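Long-range contact in geranyltranstransferase (Staphylococcus aureus, PDB 1RTR), which probably condenses isopentenyl diphosphate with dimethylallyl and geranyl diphosphates to make farnesyl diphosphate, an early step of isoprenoid biosynthesis: residues A[72-77]-A[117-122]. Sequence-based numbering, arbitrary orientation.
Sequences EMIHTY and TKAFEL
Met73 and Ile74 straddle the methyl of Ala119 where two antiparallel helices of the all-helical isoprenoid synthase fold, 65-83 and 105-124, lie side by side. The segment axes run nearly antiparallel (175°) and approach to 8.8 Å. Ala119 CA lies 5.9 Å from Met73 CA, the closest pairing of the two backbones. On one flank, Met73 runs extended beyond CG (chi2 171°, chi3 -165°) and carries its sulfur over to the second helix. There SD rests 3.6 Å from CG of Lys118, touching the aliphatic root of the lysine, while the Lys118 chain bends off and its NZ forms a salt bridge with Glu121 OE1 on the same helix, the hydrogen bond within it weak. Met73 CE packs against Lys118 CG and, at 3.9 Å, against Leu122 CD2, the Met73 and Leu122 side chains crossing at about a right angle.

On the other flank, Ile74 holds CG1 anti to the carbonyl carbon, and this branch packs against the alanine methyl. Ile74 CD1 comes no closer than 4.4 Å to Phe120 CE2, approaching the ring obliquely. The Phe120 ring itself stacks on Phe120 of the second subunit, so this apolar seam runs on into the dimer interface. Between the helices the contact is entirely van der Waals, and Ala119 CB sits 3.7 Å from Ile74 CG1 and 3.8 Å from Ile74 CD1.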
loop_
_atom_site.group_PDB
_atom_site.type_symbol
_atom_site.label_atom_id
_atom_site.label_comp_id
_atom_site.label_asym_id
_atom_site.label_seq_id
_atom_site.Cartn_x
_atom_site.Cartn_y
_atom_site.Cartn_z
ATOM N N GLU A 72 -1.675 -0.203 12.622
ATOM C CA GLU A 72 -2.338 -1.483 12.900
ATOM C C GLU A 72 -2.967 -2.091 11.631
ATOM O O GLU A 72 -2.997 -3.325 11.476
ATOM C CB GLU A 72 -3.351 -1.347 14.048
ATOM C CG GLU A 72 -3.962 -2.658 14.538
ATOM C CD GLU A 72 -2.998 -3.552 15.316
ATOM O OE1 GLU A 72 -1.861 -3.125 15.633
ATOM O OE2 GLU A 72 -3.383 -4.710 15.610
ATOM N N MET A 73 -3.448 -1.235 10.725
ATOM C CA MET A 73 -3.945 -1.702 9.424
ATOM C C MET A 73 -2.821 -2.412 8.653
ATOM O O MET A 73 -3.037 -3.490 8.078
ATOM C CB MET A 73 -4.508 -0.537 8.598
ATOM C CG MET A 73 -5.996 -0.229 8.813
ATOM S SD MET A 73 -6.530 1.302 8.010
ATOM C CE MET A 73 -8.062 1.533 8.838
ATOM N N ILE A 74 -1.620 -1.822 8.669
ATOM C CA ILE A 74 -0.464 -2.406 7.998
ATOM C C ILE A 74 -0.089 -3.746 8.613
ATOM O O ILE A 74 0.233 -4.699 7.903
ATOM C CB ILE A 74 0.737 -1.447 8.038
ATOM C CG1 ILE A 74 0.392 -0.157 7.299
ATOM C CG2 ILE A 74 2.004 -2.118 7.493
ATOM C CD1 ILE A 74 0.777 -0.130 5.859
ATOM N N HIS A 75 -0.121 -3.810 9.938
ATOM C CA HIS A 75 0.163 -5.059 10.635
ATOM C C HIS A 75 -0.911 -6.113 10.321
ATOM O O HIS A 75 -0.584 -7.282 10.064
ATOM C CB HIS A 75 0.334 -4.815 12.143
ATOM C CG HIS A 75 0.308 -6.063 12.967
ATOM N ND1 HIS A 75 1.352 -6.966 12.986
ATOM C CD2 HIS A 75 -0.638 -6.561 13.799
ATOM C CE1 HIS A 75 1.049 -7.970 13.789
ATOM N NE2 HIS A 75 -0.150 -7.747 14.299
ATOM N N THR A 76 -2.180 -5.694 10.319
ATOM C CA THR A 76 -3.299 -6.585 9.993
ATOM C C THR A 76 -3.174 -7.153 8.575
ATOM O O THR A 76 -3.311 -8.371 8.364
ATOM C CB THR A 76 -4.633 -5.841 10.149
ATOM O OG1 THR A 76 -4.784 -5.398 11.508
ATOM C CG2 THR A 76 -5.801 -6.780 9.948
ATOM N N TYR A 77 -2.913 -6.276 7.607
ATOM C CA TYR A 77 -2.763 -6.708 6.216
ATOM C C TYR A 77 -1.627 -7.724 6.047
ATOM O O TYR A 77 -1.768 -8.681 5.291
ATOM C CB TYR A 77 -2.586 -5.507 5.257
ATOM C CG TYR A 77 -1.308 -5.526 4.441
ATOM C CD1 TYR A 77 -1.144 -6.409 3.364
ATOM C CD2 TYR A 77 -0.262 -4.671 4.748
ATOM C CE1 TYR A 77 0.043 -6.433 2.618
ATOM C CE2 TYR A 77 0.938 -4.685 4.011
ATOM C CZ TYR A 77 1.073 -5.558 2.947
ATOM O OH TYR A 77 2.238 -5.562 2.225
ATOM N N THR A 117 -3.765 -0.038 1.346
ATOM C CA THR A 117 -4.185 1.222 0.764
ATOM C C THR A 117 -4.826 2.160 1.802
ATOM O O THR A 117 -4.483 3.355 1.857
ATOM C CB THR A 117 -5.145 0.966 -0.408
ATOM O OG1 THR A 117 -4.682 -0.151 -1.165
ATOM C CG2 THR A 117 -5.094 2.104 -1.421
ATOM N N LYS A 118 -5.745 1.640 2.625
ATOM C CA LYS A 118 -6.458 2.499 3.579
ATOM C C LYS A 118 -5.512 3.204 4.570
ATOM O O LYS A 118 -5.733 4.363 4.940
ATOM C CB LYS A 118 -7.554 1.717 4.330
ATOM C CG LYS A 118 -8.413 2.564 5.259
ATOM C CD LYS A 118 -9.315 3.530 4.499
ATOM C CE LYS A 118 -10.458 4.029 5.382
ATOM N NZ LYS A 118 -10.679 5.511 5.262
ATOM N N ALA A 119 -4.460 2.496 4.990
ATOM C CA ALA A 119 -3.486 3.053 5.929
ATOM C C ALA A 119 -2.908 4.376 5.433
ATOM O O ALA A 119 -2.764 5.324 6.209
ATOM C CB ALA A 119 -2.379 2.039 6.226
ATOM N N PHE A 120 -2.613 4.444 4.132
ATOM C CA PHE A 120 -2.080 5.657 3.521
ATOM C C PHE A 120 -3.118 6.768 3.388
ATOM O O PHE A 120 -2.814 7.945 3.612
ATOM C CB PHE A 120 -1.399 5.324 2.198
ATOM C CG PHE A 120 -0.153 4.520 2.380
ATOM C CD1 PHE A 120 1.007 5.117 2.868
ATOM C CD2 PHE A 120 -0.143 3.165 2.120
ATOM C CE1 PHE A 120 2.160 4.379 3.067
ATOM C CE2 PHE A 120 1.006 2.419 2.323
ATOM C CZ PHE A 120 2.166 3.027 2.798
ATOM N N GLU A 121 -4.349 6.390 3.050
ATOM C CA GLU A 121 -5.463 7.329 3.022
ATOM C C GLU A 121 -5.648 7.995 4.370
ATOM O O GLU A 121 -5.830 9.207 4.445
ATOM C CB GLU A 121 -6.749 6.609 2.632
ATOM C CG GLU A 121 -7.770 7.500 1.956
ATOM C CD GLU A 121 -9.050 7.618 2.755
ATOM O OE1 GLU A 121 -8.957 8.041 3.937
ATOM O OE2 GLU A 121 -10.146 7.286 2.200
ATOM N N LEU A 122 -5.593 7.193 5.428
ATOM C CA LEU A 122 -5.829 7.662 6.790
ATOM C C LEU A 122 -4.836 8.723 7.256
ATOM O O LEU A 122 -5.239 9.724 7.848
ATOM C CB LEU A 122 -5.858 6.480 7.761
ATOM C CG LEU A 122 -6.813 6.574 8.958
ATOM C CD1 LEU A 122 -8.207 7.123 8.583
ATOM C CD2 LEU A 122 -6.932 5.222 9.619
#